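Local coordinates for dUTPase (Streptococcus mutans, PDB 3H6X), which probably hydrolyses dUTP to dUMP and diphosphate as a trimeric enzyme with a jelly-roll beta-barrel fold, at residues L32-E36 with V48-V52; E39-I45 with K104-T110. All coordinates share one frame; numbering follows the deposited sequence.

Contact 1: residues L32-E36 with V48-V52; sequences LKVAE and VPTGV
Pro49, Thr50 and Ala35 bury the most surface here, and Ala35 meets both of the others. Its N donates to Pro49 O at 2.9 Å with an N-H...O angle of 159°. The methyl of Ala35 continues past that carbonyl onto the backbone after Thr50, with CB 3.5 Å from Gly51 N. On the proline ring, Glu36 CG lies 3.8 Å from Pro49 CG, the two side chains crossing at about a right angle. Thr50 works through its main chain as well: its CA approaches Lys33 O at 3.2 Å in a CA-H...O contact, and a water bridges its O to Lys33 N. Its methyl CG2 meets Leu32 CD2 at 3.8 Å, whereas Thr50 OG1 is buried without a polar partner in the model. With the end-to-end directions 115° apart, a single direct backbone hydrogen bond joins the segments, and no paired strands form. This is packing inside the jelly-roll beta-barrel: the chain leaving strand 30-33, which is bonded to strand 118-126, crosses residues 48-52, which follow on from strand 45-49, while His98 binds Gly51 N and Phe7 of strand 6-9 packs on Leu32 and Val52.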
loop_
_atom_site.group_PDB
_atom_site.type_symbol
_atom_site.label_atom_id
_atom_site.label_comp_id
_atom_site.label_asym_id
_atom_site.label_seq_id
_atom_site.Cartn_x
_atom_site.Cartn_y
_atom_site.Cartn_z
ATOM N N LEU B 32 2.274 9.560 -12.568
ATOM C CA LEU B 32 3.419 9.174 -13.384
ATOM C C LEU B 32 2.935 8.450 -14.639
ATOM O O LEU B 32 1.904 7.772 -14.629
ATOM C CB LEU B 32 4.395 8.289 -12.581
ATOM C CG LEU B 32 5.312 9.021 -11.595
ATOM C CD1 LEU B 32 4.567 9.423 -10.332
ATOM C CD2 LEU B 32 6.488 8.117 -11.231
ATOM N N LYS B 33 3.681 8.610 -15.726
ATOM C CA LYS B 33 3.242 8.114 -17.027
ATOM C C LYS B 33 4.235 7.109 -17.594
ATOM O O LYS B 33 5.374 7.036 -17.147
ATOM C CB LYS B 33 3.093 9.285 -17.996
ATOM C CG LYS B 33 1.912 10.208 -17.663
ATOM C CD LYS B 33 1.935 11.475 -18.521
ATOM C CE LYS B 33 0.665 12.299 -18.288
ATOM N NZ LYS B 33 0.702 13.585 -19.058
ATOM N N VAL B 34 3.768 6.327 -18.571
ATOM C CA VAL B 34 4.581 5.344 -19.264
ATOM C C VAL B 34 5.517 6.049 -20.229
ATOM O O VAL B 34 5.063 6.806 -21.062
ATOM C CB VAL B 34 3.653 4.359 -20.021
ATOM C CG1 VAL B 34 4.474 3.393 -20.859
ATOM C CG2 VAL B 34 2.778 3.596 -19.006
ATOM N N ALA B 35 6.827 5.810 -20.113
ATOM C CA ALA B 35 7.805 6.626 -20.856
ATOM C C ALA B 35 7.923 6.198 -22.317
ATOM O O ALA B 35 8.231 6.992 -23.203
ATOM C CB ALA B 35 9.163 6.549 -20.197
ATOM N N GLU B 36 7.679 4.918 -22.556
ATOM C CA GLU B 36 7.763 4.387 -23.908
ATOM C C GLU B 36 6.835 3.203 -24.024
ATOM O O GLU B 36 6.543 2.530 -23.031
ATOM C CB GLU B 36 9.184 3.936 -24.221
ATOM C CG GLU B 36 9.628 2.770 -23.395
ATOM C CD GLU B 36 11.015 2.269 -23.779
ATOM O OE1 GLU B 36 11.696 2.941 -24.601
ATOM O OE2 GLU B 36 11.412 1.202 -23.241
ATOM N N VAL B 48 7.895 -1.165 -15.865
ATOM C CA VAL B 48 7.477 -0.172 -16.848
ATOM C C VAL B 48 8.215 1.146 -16.539
ATOM O O VAL B 48 8.075 1.682 -15.443
ATOM C CB VAL B 48 5.960 0.025 -16.767
ATOM C CG1 VAL B 48 5.468 1.089 -17.773
ATOM C CG2 VAL B 48 5.256 -1.326 -16.991
ATOM N N PRO B 49 8.978 1.670 -17.509
ATOM C CA PRO B 49 9.686 2.936 -17.292
ATOM C C PRO B 49 8.755 4.125 -17.252
ATOM O O PRO B 49 7.778 4.197 -17.962
ATOM C CB PRO B 49 10.584 3.048 -18.534
ATOM C CG PRO B 49 9.812 2.333 -19.602
ATOM C CD PRO B 49 9.134 1.184 -18.895
ATOM N N THR B 50 9.131 5.094 -16.428
ATOM C CA THR B 50 8.316 6.225 -16.132
ATOM C C THR B 50 9.034 7.495 -16.657
ATOM O O THR B 50 8.437 8.562 -16.820
ATOM C CB THR B 50 8.229 6.105 -14.619
ATOM O OG1 THR B 50 6.922 5.730 -14.163
ATOM C CG2 THR B 50 8.950 7.125 -13.895
ATOM N N GLY B 51 10.324 7.359 -16.964
ATOM C CA GLY B 51 11.093 8.469 -17.523
ATOM C C GLY B 51 11.541 9.539 -16.538
ATOM O O GLY B 51 12.262 10.473 -16.916
ATOM N N VAL B 52 11.165 9.386 -15.267
ATOM C CA VAL B 52 11.492 10.410 -14.272
ATOM C C VAL B 52 12.222 9.889 -13.035
ATOM O O VAL B 52 12.200 8.697 -12.738
ATOM C CB VAL B 52 10.226 11.183 -13.816
ATOM C CG1 VAL B 52 9.581 11.920 -15.002
ATOM C CG2 VAL B 52 9.229 10.260 -13.118
HETATM O O HOH W 1 6.188 9.920 -15.742
#

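Contact 2: residues E39-I45 with K104-T110; sequences EISAGAI and KNMTDQT
An Asx turn at the end of strand 100-105 docks here against the type II turn Ser41-Ala44, with Asn105 as the hub. A chi1 of 177° sets CG of Asn105 opposite the backbone N, and ND2 reaches Ile40 O at 2.9 Å. Ile40 O lies near the Asn105 amide plane, while ND2 stands 40° above the carbonyl plane of Ile40; ND2 also donates to Gln109 O at 2.8 Å, and to Ser41 O more weakly. On the other amide atom, OD1 takes Thr107 OG1 at 2.8 Å, in the carbonyl plane on a lone pair, and Thr107 N from above that plane. Thr107 OG1 in turn accepts from Gln109 N, an ST turn following the Asx turn. Asn105 CB touches Ile40 CG2 at 3.6 Å, the two side chains sliding past each other in opposite directions.

The main chains pair where the strands meet: Asn105 N donates to Ala44 O at 3.0 Å, straight at 163°, next to the antiparallel non-hydrogen-bonded pair Ile45-Lys104. Past it, Gly43 N makes a weak bond to Asn105 O. Lys104, fully extended, passes its CB, CG and CD slantwise across Ile45 CG1, and CE comes within 3.7 Å of Gly43 O; it also packs on Met106 of a second subunit. On the exposed side, a water joins Ala42 N to Thr110 OG1.

Because both ends of the Asn105 amide are engaged, its flip is defined by donors on OD1 and acceptors around ND2, and one buried side chain fixes two surface turns together.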
loop_
_atom_site.group_PDB
_atom_site.type_symbol
_atom_site.label_atom_id
_atom_site.label_comp_id
_atom_site.label_asym_id
_atom_site.label_seq_id
_atom_site.Cartn_x
_atom_site.Cartn_y
_atom_site.Cartn_z
ATOM N N GLU B 39 4.935 -3.526 -23.723
ATOM C CA GLU B 39 4.045 -4.686 -23.788
ATOM C C GLU B 39 4.216 -5.578 -22.561
ATOM O O GLU B 39 5.339 -5.817 -22.096
ATOM C CB GLU B 39 4.373 -5.529 -25.021
ATOM C CG GLU B 39 3.799 -5.007 -26.315
ATOM C CD GLU B 39 4.153 -5.918 -27.478
ATOM O OE1 GLU B 39 5.361 -6.182 -27.671
ATOM O OE2 GLU B 39 3.232 -6.385 -28.179
ATOM N N ILE B 40 3.099 -6.094 -22.058
ATOM C CA ILE B 40 3.145 -7.031 -20.944
ATOM C C ILE B 40 2.372 -8.292 -21.313
ATOM O O ILE B 40 1.146 -8.255 -21.461
ATOM C CB ILE B 40 2.567 -6.424 -19.646
ATOM C CG1 ILE B 40 3.212 -5.051 -19.382
ATOM C CG2 ILE B 40 2.815 -7.361 -18.492
ATOM C CD1 ILE B 40 2.733 -4.371 -18.122
ATOM N N SER B 41 3.103 -9.389 -21.487
ATOM C CA SER B 41 2.499 -10.670 -21.837
ATOM C C SER B 41 1.528 -11.177 -20.774
ATOM O O SER B 41 1.588 -10.799 -19.612
ATOM C CB SER B 41 3.584 -11.727 -22.086
ATOM O OG SER B 41 4.456 -11.292 -23.111
ATOM N N ALA B 42 0.624 -12.055 -21.185
ATOM C CA ALA B 42 -0.295 -12.690 -20.250
ATOM C C ALA B 42 0.428 -13.275 -19.048
ATOM O O ALA B 42 1.369 -14.066 -19.198
ATOM C CB ALA B 42 -1.099 -13.791 -20.972
ATOM N N GLY B 43 -0.007 -12.872 -17.852
ATOM C CA GLY B 43 0.576 -13.372 -16.619
ATOM C C GLY B 43 1.971 -12.880 -16.255
ATOM O O GLY B 43 2.509 -13.266 -15.206
ATOM N N ALA B 44 2.556 -12.030 -17.095
ATOM C CA ALA B 44 3.948 -11.591 -16.897
ATOM C C ALA B 44 4.076 -10.382 -15.971
ATOM O O ALA B 44 3.143 -9.582 -15.833
ATOM C CB ALA B 44 4.592 -11.280 -18.223
ATOM N N ILE B 45 5.262 -10.247 -15.382
ATOM C CA ILE B 45 5.627 -9.054 -14.621
ATOM C C ILE B 45 6.669 -8.270 -15.422
ATOM O O ILE B 45 7.688 -8.838 -15.839
ATOM C CB ILE B 45 6.238 -9.405 -13.266
ATOM C CG1 ILE B 45 5.237 -10.159 -12.382
ATOM C CG2 ILE B 45 6.696 -8.116 -12.545
ATOM C CD1 ILE B 45 5.853 -10.746 -11.142
ATOM N N LYS B 104 1.999 -6.303 -13.180
ATOM C CA LYS B 104 1.662 -7.663 -13.592
ATOM C C LYS B 104 0.373 -7.662 -14.399
ATOM O O LYS B 104 -0.602 -7.012 -14.038
ATOM C CB LYS B 104 1.501 -8.595 -12.384
ATOM C CG LYS B 104 1.138 -10.024 -12.819
ATOM C CD LYS B 104 1.211 -11.015 -11.672
ATOM C CE LYS B 104 0.674 -12.370 -12.114
ATOM N NZ LYS B 104 0.850 -13.393 -11.032
ATOM N N ASN B 105 0.373 -8.407 -15.504
ATOM C CA ASN B 105 -0.824 -8.578 -16.314
ATOM C C ASN B 105 -1.578 -9.813 -15.815
ATOM O O ASN B 105 -1.114 -10.943 -15.993
ATOM C CB ASN B 105 -0.399 -8.750 -17.770
ATOM C CG ASN B 105 -1.566 -9.002 -18.716
ATOM O OD1 ASN B 105 -2.726 -9.084 -18.307
ATOM N ND2 ASN B 105 -1.257 -9.107 -20.005
HETATM N N MSE B 106 -2.731 -9.581 -15.184
HETATM C CA MSE B 106 -3.552 -10.646 -14.629
HETATM C C MSE B 106 -4.393 -11.383 -15.664
HETATM O O MSE B 106 -4.982 -12.416 -15.341
HETATM C CB MSE B 106 -4.511 -10.088 -13.586
HETATM C CG MSE B 106 -3.842 -9.413 -12.437
HETATM SE SE MSE B 106 -5.224 -8.806 -11.153
HETATM C CE MSE B 106 -6.192 -7.542 -12.267
ATOM N N THR B 107 -4.455 -10.856 -16.879
ATOM C CA THR B 107 -5.329 -11.412 -17.917
ATOM C C THR B 107 -4.633 -12.450 -18.794
ATOM O O THR B 107 -3.448 -12.716 -18.644
ATOM C CB THR B 107 -5.892 -10.314 -18.834
ATOM O OG1 THR B 107 -4.909 -9.919 -19.797
ATOM C CG2 THR B 107 -6.325 -9.093 -18.020
ATOM N N ASP B 108 -5.381 -13.002 -19.746
ATOM C CA ASP B 108 -4.827 -14.009 -20.646
ATOM C C ASP B 108 -4.465 -13.467 -22.026
ATOM O O ASP B 108 -4.186 -14.247 -22.940
ATOM C CB ASP B 108 -5.777 -15.218 -20.773
ATOM C CG ASP B 108 -7.109 -14.853 -21.395
ATOM O OD1 ASP B 108 -7.259 -13.709 -21.881
ATOM O OD2 ASP B 108 -8.025 -15.712 -21.404
ATOM N N GLN B 109 -4.465 -12.140 -22.175
ATOM C CA GLN B 109 -4.063 -11.498 -23.430
ATOM C C GLN B 109 -2.995 -10.457 -23.149
ATOM O O GLN B 109 -3.027 -9.807 -22.105
ATOM C CB GLN B 109 -5.238 -10.785 -24.070
ATOM C CG GLN B 109 -6.448 -11.652 -24.302
ATOM C CD GLN B 109 -6.470 -12.264 -25.694
ATOM O OE1 GLN B 109 -6.080 -11.630 -26.673
ATOM N NE2 GLN B 109 -6.947 -13.495 -25.788
ATOM N N THR B 110 -2.078 -10.279 -24.091
ATOM C CA THR B 110 -1.051 -9.252 -23.954
ATOM C C THR B 110 -1.702 -7.888 -23.786
ATOM O O THR B 110 -2.671 -7.566 -24.484
ATOM C CB THR B 110 -0.115 -9.251 -25.174
ATOM O OG1 THR B 110 0.636 -10.467 -25.161
ATOM C CG2 THR B 110 0.845 -8.065 -25.132
HETATM O O HOH W 2 0.137 -12.825 -24.056
#

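Contact 1 is buried, centred about 7 Å from the chain centre, whereas contact 2 lies at the surface, about 19 Å out; their centres are about 18 Å apart. They share strand 45-49, whose beginning enters contact 2 and whose later residues enter contact 1, and this strand pairs with 100-105 in one sheet. Segments 32-36, 39-45, 48-52 and 104-110 come in that order along the chain, so those of contact 1 and contact 2 alternate. Packing joins them where Val48 CG2 meets Ile40 CD1 at 4.1 Å. Their chemistry differs with their place: apolar side chains with one direct hydrogen bond inside, but a polar network round the buried amide of Asn105 in an otherwise exposed contact, where neighbouring subunits also approach.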